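Local coordinates for protein enolase (PDB 3UGV) that probably catalyses a magnesium-dependent reaction that begins with proton abstraction next to a substrate carboxylate, as in other members of the enolase superfamily, at residues 224-229 with 237-242; 233-238 with 252-257; 260-265 with 271-276. One frame throughout, in Å; residues are numbered along the deposited sequence.

Interaction 1 of 3, residues 224-229 with 237-242. With MG (magnesium ion), chain B.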
loop_
_atom_site.group_PDB
_atom_site.type_symbol
_atom_site.label_atom_id
_atom_site.label_comp_id
_atom_site.label_asym_id
_atom_site.label_seq_id
_atom_site.Cartn_x
_atom_site.Cartn_y
_atom_site.Cartn_z
ATOM N N VAL F 224 26.330 3.913 18.622
ATOM C CA VAL F 224 27.327 3.462 17.676
ATOM C C VAL F 224 27.116 4.126 16.321
ATOM O O VAL F 224 25.995 4.178 15.812
ATOM C CB VAL F 224 27.321 1.927 17.566
ATOM C CG1 VAL F 224 27.688 1.460 16.154
ATOM C CG2 VAL F 224 28.248 1.326 18.620
ATOM N N ASP F 225 28.198 4.648 15.756
ATOM C CA ASP F 225 28.146 5.333 14.469
ATOM C C ASP F 225 29.098 4.691 13.473
ATOM O O ASP F 225 30.297 4.559 13.748
ATOM C CB ASP F 225 28.531 6.801 14.638
ATOM C CG ASP F 225 28.114 7.661 13.443
ATOM O OD1 ASP F 225 27.974 7.145 12.300
ATOM O OD2 ASP F 225 27.916 8.863 13.658
ATOM N N PHE F 226 28.569 4.301 12.313
ATOM C CA PHE F 226 29.392 3.683 11.276
ATOM C C PHE F 226 29.859 4.698 10.255
ATOM O O PHE F 226 30.667 4.381 9.401
ATOM C CB PHE F 226 28.615 2.602 10.546
ATOM C CG PHE F 226 28.515 1.312 11.289
ATOM C CD1 PHE F 226 29.529 0.377 11.212
ATOM C CD2 PHE F 226 27.387 1.013 12.038
ATOM C CE1 PHE F 226 29.435 -0.836 11.882
ATOM C CE2 PHE F 226 27.286 -0.197 12.720
ATOM C CZ PHE F 226 28.314 -1.116 12.644
ATOM N N ASN F 227 29.320 5.909 10.328
ATOM C CA ASN F 227 29.664 6.959 9.378
ATOM C C ASN F 227 29.546 6.557 7.914
ATOM O O ASN F 227 30.440 6.843 7.132
ATOM C CB ASN F 227 31.071 7.499 9.656
ATOM C CG ASN F 227 31.123 8.332 10.923
ATOM O OD1 ASN F 227 30.582 9.434 10.969
ATOM N ND2 ASN F 227 31.760 7.800 11.965
ATOM N N GLN F 228 28.443 5.902 7.555
ATOM C CA GLN F 228 28.154 5.563 6.168
ATOM C C GLN F 228 29.201 4.629 5.566
ATOM O O GLN F 228 29.318 4.551 4.351
ATOM C CB GLN F 228 28.118 6.837 5.313
ATOM C CG GLN F 228 27.101 7.851 5.747
ATOM C CD GLN F 228 27.095 9.069 4.834
ATOM O OE1 GLN F 228 26.813 8.962 3.640
ATOM N NE2 GLN F 228 27.424 10.233 5.392
ATOM N N GLY F 229 29.971 3.930 6.397
ATOM C CA GLY F 229 31.104 3.167 5.888
ATOM C C GLY F 229 30.812 1.820 5.248
ATOM O O GLY F 229 31.718 1.167 4.722
ATOM N N HIS F 237 24.992 -7.876 7.453
ATOM C CA HIS F 237 25.805 -8.752 8.269
ATOM C C HIS F 237 26.252 -8.098 9.575
ATOM O O HIS F 237 26.141 -8.694 10.654
ATOM C CB HIS F 237 27.030 -9.231 7.482
ATOM C CG HIS F 237 26.691 -10.160 6.360
ATOM N ND1 HIS F 237 26.030 -11.354 6.559
ATOM C CD2 HIS F 237 26.917 -10.073 5.028
ATOM C CE1 HIS F 237 25.862 -11.962 5.400
ATOM N NE2 HIS F 237 26.390 -11.205 4.456
ATOM N N ARG F 238 26.755 -6.874 9.489
ATOM C CA ARG F 238 27.379 -6.283 10.665
ATOM C C ARG F 238 26.385 -5.734 11.673
ATOM O O ARG F 238 26.596 -5.884 12.883
ATOM C CB ARG F 238 28.396 -5.227 10.284
ATOM C CG ARG F 238 29.628 -5.768 9.570
ATOM C CD ARG F 238 30.417 -4.559 9.124
ATOM N NE ARG F 238 31.732 -4.876 8.601
ATOM C CZ ARG F 238 32.864 -4.441 9.138
ATOM N NH1 ARG F 238 32.845 -3.683 10.234
ATOM N NH2 ARG F 238 34.017 -4.787 8.587
ATOM N N THR F 239 25.305 -5.109 11.200
ATOM C CA THR F 239 24.313 -4.616 12.150
ATOM C C THR F 239 23.616 -5.798 12.831
ATOM O O THR F 239 23.283 -5.732 13.996
ATOM C CB THR F 239 23.266 -3.666 11.536
ATOM O OG1 THR F 239 22.502 -4.369 10.557
ATOM C CG2 THR F 239 23.931 -2.405 10.925
ATOM N N ARG F 240 23.397 -6.878 12.099
ATOM C CA ARG F 240 22.781 -8.034 12.712
ATOM C C ARG F 240 23.664 -8.555 13.869
ATOM O O ARG F 240 23.163 -8.956 14.923
ATOM C CB ARG F 240 22.535 -9.113 11.668
ATOM C CG ARG F 240 21.988 -10.402 12.253
ATOM C CD ARG F 240 21.941 -11.491 11.194
ATOM N NE ARG F 240 21.354 -12.718 11.707
ATOM C CZ ARG F 240 21.145 -13.808 10.980
ATOM N NH1 ARG F 240 21.459 -13.841 9.689
ATOM N NH2 ARG F 240 20.604 -14.866 11.549
ATOM N N GLN F 241 24.978 -8.512 13.677
ATOM C CA GLN F 241 25.904 -9.054 14.663
ATOM C C GLN F 241 25.831 -8.285 15.958
ATOM O O GLN F 241 26.101 -8.843 17.012
ATOM C CB GLN F 241 27.344 -8.984 14.175
ATOM C CG GLN F 241 27.759 -10.009 13.173
ATOM C CD GLN F 241 29.228 -9.850 12.840
ATOM O OE1 GLN F 241 30.048 -9.627 13.732
ATOM N NE2 GLN F 241 29.563 -9.926 11.553
ATOM N N ILE F 242 25.491 -7.001 15.882
ATOM C CA ILE F 242 25.457 -6.170 17.084
ATOM C C ILE F 242 24.067 -5.862 17.608
ATOM O O ILE F 242 23.923 -5.131 18.608
ATOM C CB ILE F 242 26.187 -4.828 16.896
ATOM C CG1 ILE F 242 25.630 -4.074 15.691
ATOM C CG2 ILE F 242 27.687 -5.035 16.758
ATOM C CD1 ILE F 242 26.312 -2.730 15.480
HETATM MG MG MG B . 27.168 10.580 13.029
HETATM O O HOH W 1 28.867 11.161 11.967
HETATM O O HOH W 2 27.888 12.037 14.360
HETATM O O HOH W 3 26.794 9.329 11.365
#

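Interaction 2 of 3, residues 233-238 with 252-257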
loop_
_atom_site.group_PDB
_atom_site.type_symbol
_atom_site.label_atom_id
_atom_site.label_comp_id
_atom_site.label_asym_id
_atom_site.label_seq_id
_atom_site.Cartn_x
_atom_site.Cartn_y
_atom_site.Cartn_z
ATOM N N ALA F 233 25.258 -5.087 1.821
ATOM C CA ALA F 233 25.604 -6.447 2.227
ATOM C C ALA F 233 26.356 -6.427 3.555
ATOM O O ALA F 233 25.958 -7.090 4.524
ATOM C CB ALA F 233 26.419 -7.134 1.168
ATOM N N GLU F 234 27.424 -5.645 3.610
ATOM C CA GLU F 234 28.178 -5.518 4.848
ATOM C C GLU F 234 27.281 -5.028 5.973
ATOM O O GLU F 234 27.440 -5.438 7.120
ATOM C CB GLU F 234 29.368 -4.576 4.668
ATOM C CG GLU F 234 30.431 -5.102 3.710
ATOM C CD GLU F 234 31.407 -4.010 3.246
ATOM O OE1 GLU F 234 31.050 -2.799 3.289
ATOM O OE2 GLU F 234 32.534 -4.372 2.828
ATOM N N ALA F 235 26.330 -4.152 5.662
ATOM C CA ALA F 235 25.517 -3.596 6.736
ATOM C C ALA F 235 24.547 -4.623 7.305
ATOM O O ALA F 235 24.262 -4.628 8.504
ATOM C CB ALA F 235 24.773 -2.350 6.284
ATOM N N MET F 236 24.029 -5.488 6.449
ATOM C CA MET F 236 23.080 -6.487 6.913
ATOM C C MET F 236 23.816 -7.416 7.870
ATOM O O MET F 236 23.348 -7.676 8.969
ATOM C CB MET F 236 22.466 -7.256 5.735
ATOM C CG MET F 236 21.533 -6.406 4.873
ATOM S SD MET F 236 20.800 -7.349 3.524
ATOM C CE MET F 236 19.939 -8.612 4.492
ATOM N N HIS F 237 24.992 -7.876 7.453
ATOM C CA HIS F 237 25.805 -8.752 8.269
ATOM C C HIS F 237 26.252 -8.098 9.575
ATOM O O HIS F 237 26.141 -8.694 10.654
ATOM C CB HIS F 237 27.030 -9.231 7.482
ATOM C CG HIS F 237 26.691 -10.160 6.360
ATOM N ND1 HIS F 237 26.030 -11.354 6.559
ATOM C CD2 HIS F 237 26.917 -10.073 5.028
ATOM C CE1 HIS F 237 25.862 -11.962 5.400
ATOM N NE2 HIS F 237 26.390 -11.205 4.456
ATOM N N ARG F 238 26.755 -6.874 9.489
ATOM C CA ARG F 238 27.379 -6.283 10.665
ATOM C C ARG F 238 26.385 -5.734 11.673
ATOM O O ARG F 238 26.596 -5.884 12.883
ATOM C CB ARG F 238 28.396 -5.227 10.284
ATOM C CG ARG F 238 29.628 -5.768 9.570
ATOM C CD ARG F 238 30.417 -4.559 9.124
ATOM N NE ARG F 238 31.732 -4.876 8.601
ATOM C CZ ARG F 238 32.864 -4.441 9.138
ATOM N NH1 ARG F 238 32.845 -3.683 10.234
ATOM N NH2 ARG F 238 34.017 -4.787 8.587
ATOM N N GLU F 252 23.698 5.558 10.919
ATOM C CA GLU F 252 24.131 5.640 9.505
ATOM C C GLU F 252 25.065 4.537 9.022
ATOM O O GLU F 252 26.241 4.790 8.715
ATOM C CB GLU F 252 24.756 7.009 9.201
ATOM C CG GLU F 252 23.750 8.149 9.162
ATOM C CD GLU F 252 24.341 9.460 8.655
ATOM O OE1 GLU F 252 25.520 9.758 8.971
ATOM O OE2 GLU F 252 23.613 10.197 7.942
ATOM N N PRO F 253 24.560 3.304 8.953
ATOM C CA PRO F 253 25.479 2.255 8.497
ATOM C C PRO F 253 25.850 2.386 7.017
ATOM O O PRO F 253 26.935 1.965 6.648
ATOM C CB PRO F 253 24.692 0.956 8.746
ATOM C CG PRO F 253 23.274 1.382 8.998
ATOM C CD PRO F 253 23.320 2.767 9.533
ATOM N N VAL F 254 24.964 2.949 6.194
ATOM C CA VAL F 254 25.187 3.024 4.750
ATOM C C VAL F 254 25.047 4.452 4.264
ATOM O O VAL F 254 24.738 5.343 5.046
ATOM C CB VAL F 254 24.215 2.115 3.946
ATOM C CG1 VAL F 254 24.322 0.677 4.412
ATOM C CG2 VAL F 254 22.775 2.614 4.054
ATOM N N VAL F 255 25.297 4.672 2.977
ATOM C CA VAL F 255 25.292 6.023 2.419
ATOM C C VAL F 255 23.926 6.706 2.595
ATOM O O VAL F 255 22.877 6.110 2.375
ATOM C CB VAL F 255 25.725 6.039 0.939
ATOM C CG1 VAL F 255 24.707 5.311 0.088
ATOM C CG2 VAL F 255 25.886 7.466 0.467
ATOM N N TYR F 256 23.959 7.976 2.979
ATOM C CA TYR F 256 22.815 8.620 3.612
ATOM C C TYR F 256 21.543 8.737 2.801
ATOM O O TYR F 256 20.473 8.874 3.389
ATOM C CB TYR F 256 23.201 9.995 4.180
ATOM C CG TYR F 256 23.419 11.131 3.163
ATOM C CD1 TYR F 256 22.338 11.756 2.523
ATOM C CD2 TYR F 256 24.702 11.617 2.903
ATOM C CE1 TYR F 256 22.538 12.825 1.630
ATOM C CE2 TYR F 256 24.914 12.684 2.013
ATOM C CZ TYR F 256 23.836 13.278 1.382
ATOM O OH TYR F 256 24.068 14.322 0.508
ATOM N N ASP F 257 21.635 8.706 1.469
ATOM C CA ASP F 257 20.418 8.831 0.654
ATOM C C ASP F 257 19.835 7.492 0.188
ATOM O O ASP F 257 18.916 7.463 -0.630
ATOM C CB ASP F 257 20.620 9.791 -0.537
ATOM C CG ASP F 257 21.687 9.309 -1.511
ATOM O OD1 ASP F 257 22.342 8.290 -1.227
ATOM O OD2 ASP F 257 21.875 9.961 -2.559
#

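Interaction 3 of 3, residues 260-265 with 271-276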
loop_
_atom_site.group_PDB
_atom_site.type_symbol
_atom_site.label_atom_id
_atom_site.label_comp_id
_atom_site.label_asym_id
_atom_site.label_seq_id
_atom_site.Cartn_x
_atom_site.Cartn_y
_atom_site.Cartn_z
ATOM N N ASP F 260 15.802 3.069 0.539
ATOM C CA ASP F 260 15.335 1.693 0.372
ATOM C C ASP F 260 16.113 0.771 1.305
ATOM O O ASP F 260 15.526 -0.096 1.931
ATOM C CB ASP F 260 15.462 1.218 -1.073
ATOM C CG ASP F 260 14.670 2.085 -2.045
ATOM O OD1 ASP F 260 13.455 2.306 -1.838
ATOM O OD2 ASP F 260 15.279 2.559 -3.015
ATOM N N GLY F 261 17.429 0.970 1.400
ATOM C CA GLY F 261 18.279 0.167 2.272
ATOM C C GLY F 261 18.008 0.438 3.743
ATOM O O GLY F 261 17.944 -0.481 4.559
ATOM N N TYR F 262 17.837 1.710 4.087
ATOM C CA TYR F 262 17.543 2.080 5.464
ATOM C C TYR F 262 16.242 1.445 5.952
ATOM O O TYR F 262 16.212 0.875 7.041
ATOM C CB TYR F 262 17.538 3.594 5.621
ATOM C CG TYR F 262 18.921 4.155 5.871
ATOM C CD1 TYR F 262 19.720 3.645 6.883
ATOM C CD2 TYR F 262 19.429 5.186 5.099
ATOM C CE1 TYR F 262 20.989 4.145 7.124
ATOM C CE2 TYR F 262 20.696 5.693 5.330
ATOM C CZ TYR F 262 21.473 5.163 6.347
ATOM O OH TYR F 262 22.735 5.668 6.593
ATOM N N ALA F 263 15.184 1.506 5.136
ATOM C CA ALA F 263 13.927 0.861 5.499
ATOM C C ALA F 263 14.102 -0.639 5.760
ATOM O O ALA F 263 13.483 -1.165 6.672
ATOM C CB ALA F 263 12.825 1.110 4.436
ATOM N N GLN F 264 14.937 -1.322 4.974
ATOM C CA GLN F 264 15.183 -2.758 5.180
ATOM C C GLN F 264 15.887 -3.034 6.509
ATOM O O GLN F 264 15.513 -3.947 7.254
ATOM C CB GLN F 264 16.022 -3.356 4.046
ATOM C CG GLN F 264 15.329 -3.418 2.711
ATOM C CD GLN F 264 14.116 -4.327 2.728
ATOM O OE1 GLN F 264 14.221 -5.505 3.070
ATOM N NE2 GLN F 264 12.954 -3.782 2.364
ATOM N N LEU F 265 16.916 -2.242 6.783
ATOM C CA LEU F 265 17.700 -2.356 8.014
ATOM C C LEU F 265 16.849 -2.062 9.245
ATOM O O LEU F 265 16.962 -2.729 10.273
ATOM C CB LEU F 265 18.865 -1.367 7.967
ATOM C CG LEU F 265 19.944 -1.717 6.953
ATOM C CD1 LEU F 265 20.981 -0.619 6.867
ATOM C CD2 LEU F 265 20.572 -3.053 7.367
ATOM N N THR F 271 17.184 -2.973 17.444
ATOM C CA THR F 271 17.827 -1.773 17.986
ATOM C C THR F 271 17.407 -0.551 17.156
ATOM O O THR F 271 17.300 -0.640 15.947
ATOM C CB THR F 271 19.369 -1.947 17.982
ATOM O OG1 THR F 271 19.725 -3.045 18.840
ATOM C CG2 THR F 271 20.085 -0.685 18.441
ATOM N N PRO F 272 17.148 0.594 17.807
ATOM C CA PRO F 272 16.770 1.764 17.004
ATOM C C PRO F 272 17.835 2.135 15.964
ATOM O O PRO F 272 19.039 2.076 16.233
ATOM C CB PRO F 272 16.632 2.882 18.058
ATOM C CG PRO F 272 16.314 2.162 19.337
ATOM C CD PRO F 272 17.105 0.880 19.257
ATOM N N LEU F 273 17.377 2.513 14.775
ATOM C CA LEU F 273 18.260 2.937 13.704
ATOM C C LEU F 273 18.202 4.460 13.603
ATOM O O LEU F 273 17.118 5.041 13.503
ATOM C CB LEU F 273 17.828 2.314 12.386
ATOM C CG LEU F 273 18.630 2.713 11.151
ATOM C CD1 LEU F 273 20.075 2.236 11.300
ATOM C CD2 LEU F 273 17.971 2.126 9.895
ATOM N N MET F 274 19.375 5.089 13.633
ATOM C CA MET F 274 19.489 6.537 13.721
ATOM C C MET F 274 20.051 7.102 12.426
ATOM O O MET F 274 21.025 6.584 11.900
ATOM C CB MET F 274 20.421 6.918 14.885
ATOM C CG MET F 274 20.861 8.358 14.881
ATOM S SD MET F 274 19.535 9.563 15.229
ATOM C CE MET F 274 19.462 9.529 17.015
ATOM N N ILE F 275 19.428 8.154 11.909
ATOM C CA ILE F 275 19.994 8.904 10.793
ATOM C C ILE F 275 19.546 10.344 10.929
ATOM O O ILE F 275 18.834 10.696 11.876
ATOM C CB ILE F 275 19.528 8.389 9.395
ATOM C CG1 ILE F 275 18.038 8.649 9.199
ATOM C CG2 ILE F 275 19.871 6.914 9.203
ATOM C CD1 ILE F 275 17.509 8.190 7.826
ATOM N N GLY F 276 19.951 11.185 9.991
ATOM C CA GLY F 276 19.455 12.547 10.003
ATOM C C GLY F 276 20.499 13.631 9.894
ATOM O O GLY F 276 20.184 14.724 9.431
#

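Interaction 1 of 3, residues 224-229 with 237-242
F226 and I242 approach from opposite directions, and the methyl CD1 of I242 lies at the edge of the phenyl ring, near its plane. The shortest separation is 3.8 Å, from I242 CD1 to F226 CZ. Two torsions explain why that methyl leads: CG1 of I242 stands between the backbone N and the carbonyl carbon (chi1 55°), and CD1 extends beyond it almost fully stretched (chi2 179°). The F226 ring, with CG anti to the carbonyl carbon, projects to meet it. T239 adds CG2, which lies obliquely to the ring, 4.4 Å from F226 CE2; T239 OG1 is hydrogen-bonded to A235 O, one turn back in the helix. V224 CG1 makes a looser apolar contact, 4.5 Å from I242 CD1.

D225, between V224 and F226, serves the metal. D225 OD2 binds magnesium at 2.0 Å, and E251 and E277 complete the protein ligands. D225 OD1 accepts a hydrogen bond from N227 N at 2.7 Å, met on the anti side and 33° out of the carboxylate plane. This Asx turn ties the carboxylate to the loop, where a type I' turn runs from F226 to G229.

The contact joins strand 221-225 to helix 232-242 inside a beta-alpha-beta unit. F226 and I242 both rest on I250 of the next strand, 249-251, while I242 also touches I206 of helix 202-216 and V224 touches L195 of strand 192-196.

Interaction 2 of 3, residues 233-238 with 252-257
A235 presents its methyl to V254 and P253, and the contact consists of these three residues. The methyl points from helix 232-242 toward the loop that follows strand 249-251, and meets its two partners differently. V254 CG1 stands almost straight ahead of it: A235 CB to V254 CG1 is 3.6 Å, and the angle at A235 CB between A235 CA and V254 CG1 is 155°. P253 lies at the flank, its CB 4.1 Å from A235 CB, with the corresponding angle only 119°. The methyl therefore sits against a shallow notch formed by one valine branch and the corner of the proline ring. For V254 the rotation about CA–CB selects the branch, since CG1 is anti to the carbonyl carbon (chi1 -57°) and is the methyl that faces the helix.

The small alanine allows a close approach, with the CA atoms of A235 and P253 6.1 Å apart. Behind this surface, P253 packs on Y262 and L265 of helix 259-268 and on L273 of strand 273-275, and V254 also touches M232. The loop is thus wedged between two successive helices of the barrel wall, and the P253 side chain comes within about 9 Å, nearest atoms, of a magnesium ion.

No hydrogen bond crosses between the segments, and all three touching residues are buried. With methyl and ring CH groups alone in touch, the attraction is probably dispersion and exclusion of water, and directional restraint of the loop is likely to come from bonds elsewhere, such as the backbone hydrogen bond of P253 with L230.

Interaction 3 of 3, residues 260-265 with 271-276
Y262 and I275 pack ring on methyl within a beta-alpha-beta unit of the enolase-type barrel, where helix 259-268 links the parallel strands 249-251 and 273-275. The short helix and strand segments run nearly antiparallel, at 153°, with their axes 9.9 Å apart, and two bumps from the strand project into this separation and meet Y262 and L265. The first is I275 CG2, which sits over one face of the tyrosine ring in a CH-pi contact. It is 3.8 Å from the Y262 ring centroid and 20° off the ring normal, slightly toward the rim, and its closest ring atom is Y262 CE1 at 3.6 Å.

The second bump is L273 CD2. It fits a hollow of the helix surface bordered by the Y262 ring and backbone and by L265, with L273 CD2 to L265 CB at 4.1 Å. In L273, CG anti to the backbone N (chi1 178°) carries the isobutyl group out toward the helix, with CD2 leading; the L273 and Y262 side chains cross at about a right angle. With only a methyl in place of the Y262 ring, as in an alanine here, I275 CG2 would probably lose its CH-pi partner, a gap would open beside L273 CD2, and V254 O would lose its weak hydrogen bond from the phenol. The methyl L273 CD2 touches both the helix backbone and the ring, 3.6 Å from Y262 O and 3.8 Å from Y262 CD1.

How the interactions relate
From the N terminus, interaction 1 closes the turn that leads from strand 221-225 into helix 232-242. Interaction 2 starts before that span ends, shares H237 and R238 with it, and carries the same helix onto the loop after strand 249-251; the two spans therefore interleave and do not nest. Interaction 3 follows in series, folding helix 259-268 back on strand 273-275. Hydrogen bonds link them: Q228 OE1 with Y256 N between interactions 1 and 2, and the backbone pair E252 N with M274 O between 2 and 3. T239 also touches L265 CD2. Together they tie three consecutive strands and two helices on one side of the barrel, next to the magnesium site.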